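PDB 2HQV: AGR_C_4470p from Agrobacterium tumefaciens str. C58, which is of unknown function but belongs to the ChuX/HutX haem-utilisation family, and so probably takes part in handling haem. Local coordinates for residues D70-I75 and V147-A152; N113-G116 and G122-K125. All coordinates share one frame; numbering follows the deposited sequence.

In the fold
Interactions 1 and 2 lie on neighbouring parts of one ChuX/HutX-type fold, their centres about 14 Å apart. Interaction 1 packs helix 72-79 onto strand 142-151 of the six-stranded antiparallel sheet, and its centre lies about 9 Å from the centre of the chain. Interaction 2 pairs strands 111-114 and 123-124 of a smaller, three-stranded antiparallel sheet; its own centre is about 18 Å from that of the chain. Along the sequence the hairpin is nested within the loop that interaction 1 closes. The two meet through Phe72, whose CZ lies 4.0 Å from Ile124 CG2, so helix 72-79 touches both sheets. Strand 123-124 also pairs with a strand of the second subunit, linking this packing to the dimer interface.

Interaction 1 (D70-I75 and V147-A152); sequences DRFDAI and VWFMNA
The start of helix 72-79 packs against strand 142-151, with Phe72 set against Phe149 at a CA-CA distance of 8.4 Å and Ile75 against Val147 at 9.4 Å, so side chains alone bridge the gap. Phe72 and Phe149 form an offset edge-to-face pair in which the edge of Phe149 is presented to the face of Phe72. The ring centroids are 5.2 Å apart and the planes stand at 81°. The CD2-CE2 side of Phe149 does the touching, its CD2 coming to 3.5 Å from Phe72 CE2. With CG of Phe72 anti to the backbone N (chi1 -173°), the ring reaches across to the strand although the CB of Phe72 does not point toward it. This is a helix laid on one face of the six-stranded antiparallel sheet of the ChuX/HutX fold, where Ile132 on the adjoining strand 129-139 and Met79 of the same helix also pack on Phe149. One turn beyond Phe72, Ile75 comes alongside the far end of the Phe149 ring. Its CG2 branch lies 4.0 Å from Phe149 CZ and 4.4 Å from Val147 CG1. Phe149 stacks in addition with Phe158 of strand 156-161, while Phe72 meets the ring of Phe112 edge-to-face.

Interaction 2 (N113-G116 and G122-K125); sequences NIHG and GHIK
Ile114 and Gly122 form an antiparallel hydrogen-bonded pair, and Asn113 and His123 the adjacent non-hydrogen-bonded one. Ile114 N donates to Gly122 O at 3.0 Å, from 34° outside the carbonyl plane; Gly122 N returns a bond of the same length to Ile114 O, this time in the carbonyl plane. Gly122 sits where the chain turns a corner and has a positive phi, a backbone conformation that glycine readily adopts. The ring of His115 lies close to this backbone, with His115 CE1 3.5 Å from Gly122 N.

His123 can be followed outward from the strand. Its CB already lies near the amide of Asn113, 3.7 Å from ND2. Next, CG stands at a similar distance from the same nitrogen, and His123 ND1 comes to 2.8 Å from Asn113 ND2, which sits at the edge of the imidazole and near its plane. The amide itself is turned 75° from the ring. At the outer end, His123 CE1 meets His115 NE2 at 3.7 Å. The two imidazoles make an offset edge-to-face pair, the edge of His115 directed to the face of His123, and Glu97 of the second subunit packs on both.

Ile114 and Ile124 meet through their CD1 methyls, 4.0 Å apart. In Ile114, CG1 occupies the position between the backbone N and the carbonyl carbon (chi1 51°), which lays it beside the backbone N and O of Gly122. Trp76 of helix 72-79 packs on both isoleucines. The arrangement is that of a short beta hairpin, whose strand 123-124 carries the sheet into the second subunit through an antiparallel ladder.

Interaction 1 (D70-I75 and V147-A152)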
loop_
_atom_site.group_PDB
_atom_site.type_symbol
_atom_site.label_atom_id
_atom_site.label_comp_id
_atom_site.label_asym_id
_atom_site.label_seq_id
_atom_site.Cartn_x
_atom_site.Cartn_y
_atom_site.Cartn_z
ATOM N N ASP A 70 4.952 -18.602 -11.385
ATOM C CA ASP A 70 4.062 -19.009 -12.467
ATOM C C ASP A 70 2.733 -19.585 -11.975
ATOM O O ASP A 70 1.823 -19.808 -12.765
ATOM C CB ASP A 70 4.762 -20.015 -13.390
ATOM C CG ASP A 70 5.143 -21.296 -12.679
ATOM O OD1 ASP A 70 4.238 -21.981 -12.164
ATOM O OD2 ASP A 70 6.349 -21.617 -12.642
ATOM N N ARG A 71 2.620 -19.824 -10.672
ATOM C CA ARG A 71 1.383 -20.346 -10.096
ATOM C C ARG A 71 0.432 -19.204 -9.689
ATOM O O ARG A 71 -0.638 -19.447 -9.123
ATOM C CB ARG A 71 1.694 -21.221 -8.872
ATOM C CG ARG A 71 2.348 -22.574 -9.190
ATOM C CD ARG A 71 1.485 -23.406 -10.143
ATOM N NE ARG A 71 1.710 -23.043 -11.540
ATOM C CZ ARG A 71 0.835 -23.241 -12.526
ATOM N NH1 ARG A 71 -0.345 -23.795 -12.281
ATOM N NH2 ARG A 71 1.152 -22.892 -13.768
ATOM N N PHE A 72 0.818 -17.966 -9.999
ATOM C CA PHE A 72 0.024 -16.783 -9.651
ATOM C C PHE A 72 -1.471 -16.936 -9.950
ATOM O O PHE A 72 -2.300 -16.859 -9.043
ATOM C CB PHE A 72 0.591 -15.553 -10.373
ATOM C CG PHE A 72 -0.041 -14.239 -9.962
ATOM C CD1 PHE A 72 -1.281 -13.855 -10.462
ATOM C CD2 PHE A 72 0.626 -13.376 -9.097
ATOM C CE1 PHE A 72 -1.847 -12.626 -10.112
ATOM C CE2 PHE A 72 0.073 -12.147 -8.738
ATOM C CZ PHE A 72 -1.165 -11.770 -9.245
ATOM N N ASP A 73 -1.810 -17.154 -11.218
ATOM C CA ASP A 73 -3.204 -17.315 -11.634
ATOM C C ASP A 73 -3.931 -18.481 -10.959
ATOM O O ASP A 73 -5.083 -18.344 -10.550
ATOM C CB ASP A 73 -3.269 -17.493 -13.155
ATOM C CG ASP A 73 -3.192 -16.176 -13.898
ATOM O OD1 ASP A 73 -2.351 -15.329 -13.538
ATOM O OD2 ASP A 73 -3.976 -15.993 -14.849
ATOM N N ALA A 74 -3.270 -19.628 -10.852
ATOM C CA ALA A 74 -3.894 -20.795 -10.230
ATOM C C ALA A 74 -4.208 -20.528 -8.763
ATOM O O ALA A 74 -5.282 -20.885 -8.262
ATOM C CB ALA A 74 -2.978 -22.012 -10.349
ATOM N N ILE A 75 -3.266 -19.897 -8.072
ATOM C CA ILE A 75 -3.445 -19.599 -6.661
ATOM C C ILE A 75 -4.532 -18.552 -6.445
ATOM O O ILE A 75 -5.364 -18.691 -5.545
ATOM C CB ILE A 75 -2.102 -19.166 -6.028
ATOM C CG1 ILE A 75 -1.156 -20.379 -6.005
ATOM C CG2 ILE A 75 -2.321 -18.617 -4.615
ATOM C CD1 ILE A 75 0.278 -20.077 -5.564
ATOM N N VAL A 147 -1.099 -15.833 2.756
ATOM C CA VAL A 147 -0.422 -16.094 1.497
ATOM C C VAL A 147 0.268 -14.799 1.069
ATOM O O VAL A 147 -0.384 -13.785 0.800
ATOM C CB VAL A 147 -1.418 -16.544 0.410
ATOM C CG1 VAL A 147 -0.664 -16.932 -0.862
ATOM C CG2 VAL A 147 -2.246 -17.722 0.923
ATOM N N TRP A 148 1.596 -14.849 1.021
ATOM C CA TRP A 148 2.413 -13.702 0.661
ATOM C C TRP A 148 2.870 -13.715 -0.796
ATOM O O TRP A 148 3.578 -14.625 -1.220
ATOM C CB TRP A 148 3.668 -13.665 1.543
ATOM C CG TRP A 148 3.427 -13.433 3.010
ATOM C CD1 TRP A 148 2.377 -13.889 3.761
ATOM C CD2 TRP A 148 4.288 -12.730 3.913
ATOM N NE1 TRP A 148 2.533 -13.508 5.071
ATOM C CE2 TRP A 148 3.694 -12.793 5.192
ATOM C CE3 TRP A 148 5.502 -12.041 3.763
ATOM C CZ2 TRP A 148 4.280 -12.209 6.321
ATOM C CZ3 TRP A 148 6.084 -11.455 4.888
ATOM C CH2 TRP A 148 5.469 -11.539 6.147
ATOM N N PHE A 149 2.472 -12.710 -1.563
ATOM C CA PHE A 149 2.926 -12.616 -2.941
ATOM C C PHE A 149 4.187 -11.753 -2.850
ATOM O O PHE A 149 4.115 -10.564 -2.550
ATOM C CB PHE A 149 1.850 -11.975 -3.821
ATOM C CG PHE A 149 0.716 -12.910 -4.143
ATOM C CD1 PHE A 149 -0.100 -13.401 -3.128
ATOM C CD2 PHE A 149 0.507 -13.353 -5.447
ATOM C CE1 PHE A 149 -1.110 -14.325 -3.399
ATOM C CE2 PHE A 149 -0.500 -14.280 -5.734
ATOM C CZ PHE A 149 -1.311 -14.767 -4.705
HETATM N N MSE A 150 5.341 -12.380 -3.068
HETATM C CA MSE A 150 6.637 -11.702 -2.967
HETATM C C MSE A 150 7.123 -11.065 -4.264
HETATM O O MSE A 150 6.839 -11.561 -5.354
HETATM C CB MSE A 150 7.719 -12.691 -2.517
HETATM C CG MSE A 150 7.325 -13.634 -1.391
HETATM SE SE MSE A 150 6.905 -12.703 0.235
HETATM C CE MSE A 150 8.597 -11.777 0.545
ATOM N N ASN A 151 7.868 -9.969 -4.138
ATOM C CA ASN A 151 8.433 -9.304 -5.306
ATOM C C ASN A 151 9.895 -9.751 -5.439
ATOM O O ASN A 151 10.387 -10.533 -4.624
ATOM C CB ASN A 151 8.356 -7.776 -5.178
ATOM C CG ASN A 151 9.024 -7.252 -3.917
ATOM O OD1 ASN A 151 10.088 -7.723 -3.520
ATOM N ND2 ASN A 151 8.406 -6.256 -3.294
ATOM N N ALA A 152 10.585 -9.257 -6.461
ATOM C CA ALA A 152 11.976 -9.633 -6.689
ATOM C C ALA A 152 12.911 -9.147 -5.585
ATOM O O ALA A 152 14.000 -9.691 -5.406
ATOM C CB ALA A 152 12.448 -9.105 -8.049
#

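Interaction 2 (N113-G116 and G122-K125)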
loop_
_atom_site.group_PDB
_atom_site.type_symbol
_atom_site.label_atom_id
_atom_site.label_comp_id
_atom_site.label_asym_id
_atom_site.label_seq_id
_atom_site.Cartn_x
_atom_site.Cartn_y
_atom_site.Cartn_z
ATOM N N ASN A 113 -5.495 -6.612 -13.331
ATOM C CA ASN A 113 -6.527 -5.668 -12.953
ATOM C C ASN A 113 -7.732 -6.388 -12.354
ATOM O O ASN A 113 -8.463 -7.103 -13.043
ATOM C CB ASN A 113 -6.903 -4.853 -14.188
ATOM C CG ASN A 113 -5.671 -4.296 -14.896
ATOM O OD1 ASN A 113 -5.540 -4.393 -16.115
ATOM N ND2 ASN A 113 -4.761 -3.713 -14.122
ATOM N N ILE A 114 -7.923 -6.188 -11.055
ATOM C CA ILE A 114 -9.003 -6.837 -10.327
ATOM C C ILE A 114 -10.168 -5.920 -9.985
ATOM O O ILE A 114 -10.001 -4.898 -9.315
ATOM C CB ILE A 114 -8.481 -7.461 -9.019
ATOM C CG1 ILE A 114 -7.688 -6.416 -8.223
ATOM C CG2 ILE A 114 -7.629 -8.685 -9.335
ATOM C CD1 ILE A 114 -7.245 -6.896 -6.845
ATOM N N HIS A 115 -11.352 -6.304 -10.446
ATOM C CA HIS A 115 -12.571 -5.545 -10.201
ATOM C C HIS A 115 -13.761 -6.500 -10.226
ATOM O O HIS A 115 -13.904 -7.311 -11.143
ATOM C CB HIS A 115 -12.755 -4.460 -11.267
ATOM C CG HIS A 115 -11.684 -3.412 -11.263
ATOM N ND1 HIS A 115 -11.467 -2.572 -10.190
ATOM C CD2 HIS A 115 -10.775 -3.062 -12.205
ATOM C CE1 HIS A 115 -10.471 -1.749 -10.472
ATOM N NE2 HIS A 115 -10.035 -2.026 -11.688
ATOM N N GLY A 116 -14.607 -6.406 -9.210
ATOM C CA GLY A 116 -15.775 -7.265 -9.141
ATOM C C GLY A 116 -16.681 -6.819 -8.016
ATOM O O GLY A 116 -16.571 -5.689 -7.542
ATOM N N GLY A 122 -8.599 -2.830 -7.745
ATOM C CA GLY A 122 -7.399 -2.112 -8.116
ATOM C C GLY A 122 -6.540 -2.815 -9.138
ATOM O O GLY A 122 -7.048 -3.445 -10.072
ATOM N N HIS A 123 -5.226 -2.732 -8.938
ATOM C CA HIS A 123 -4.278 -3.303 -9.886
ATOM C C HIS A 123 -3.050 -3.894 -9.226
ATOM O O HIS A 123 -2.380 -3.225 -8.436
ATOM C CB HIS A 123 -3.834 -2.206 -10.848
ATOM C CG HIS A 123 -4.963 -1.374 -11.362
ATOM N ND1 HIS A 123 -5.713 -1.733 -12.460
ATOM C CD2 HIS A 123 -5.512 -0.231 -10.885
ATOM C CE1 HIS A 123 -6.679 -0.849 -12.637
ATOM N NE2 HIS A 123 -6.579 0.072 -11.694
ATOM N N ILE A 124 -2.746 -5.140 -9.586
ATOM C CA ILE A 124 -1.592 -5.843 -9.051
ATOM C C ILE A 124 -0.525 -5.990 -10.144
ATOM O O ILE A 124 -0.828 -6.445 -11.255
ATOM C CB ILE A 124 -2.018 -7.230 -8.535
ATOM C CG1 ILE A 124 -3.052 -7.057 -7.414
ATOM C CG2 ILE A 124 -0.805 -8.016 -8.060
ATOM C CD1 ILE A 124 -3.549 -8.357 -6.806
ATOM N N LYS A 125 0.715 -5.605 -9.843
ATOM C CA LYS A 125 1.780 -5.722 -10.838
ATOM C C LYS A 125 2.300 -7.156 -10.811
ATOM O O LYS A 125 3.376 -7.449 -10.274
ATOM C CB LYS A 125 2.916 -4.729 -10.564
ATOM C CG LYS A 125 3.826 -4.522 -11.785
ATOM C CD LYS A 125 4.892 -3.460 -11.559
ATOM C CE LYS A 125 5.793 -3.316 -12.787
ATOM N NZ LYS A 125 6.821 -2.253 -12.584
#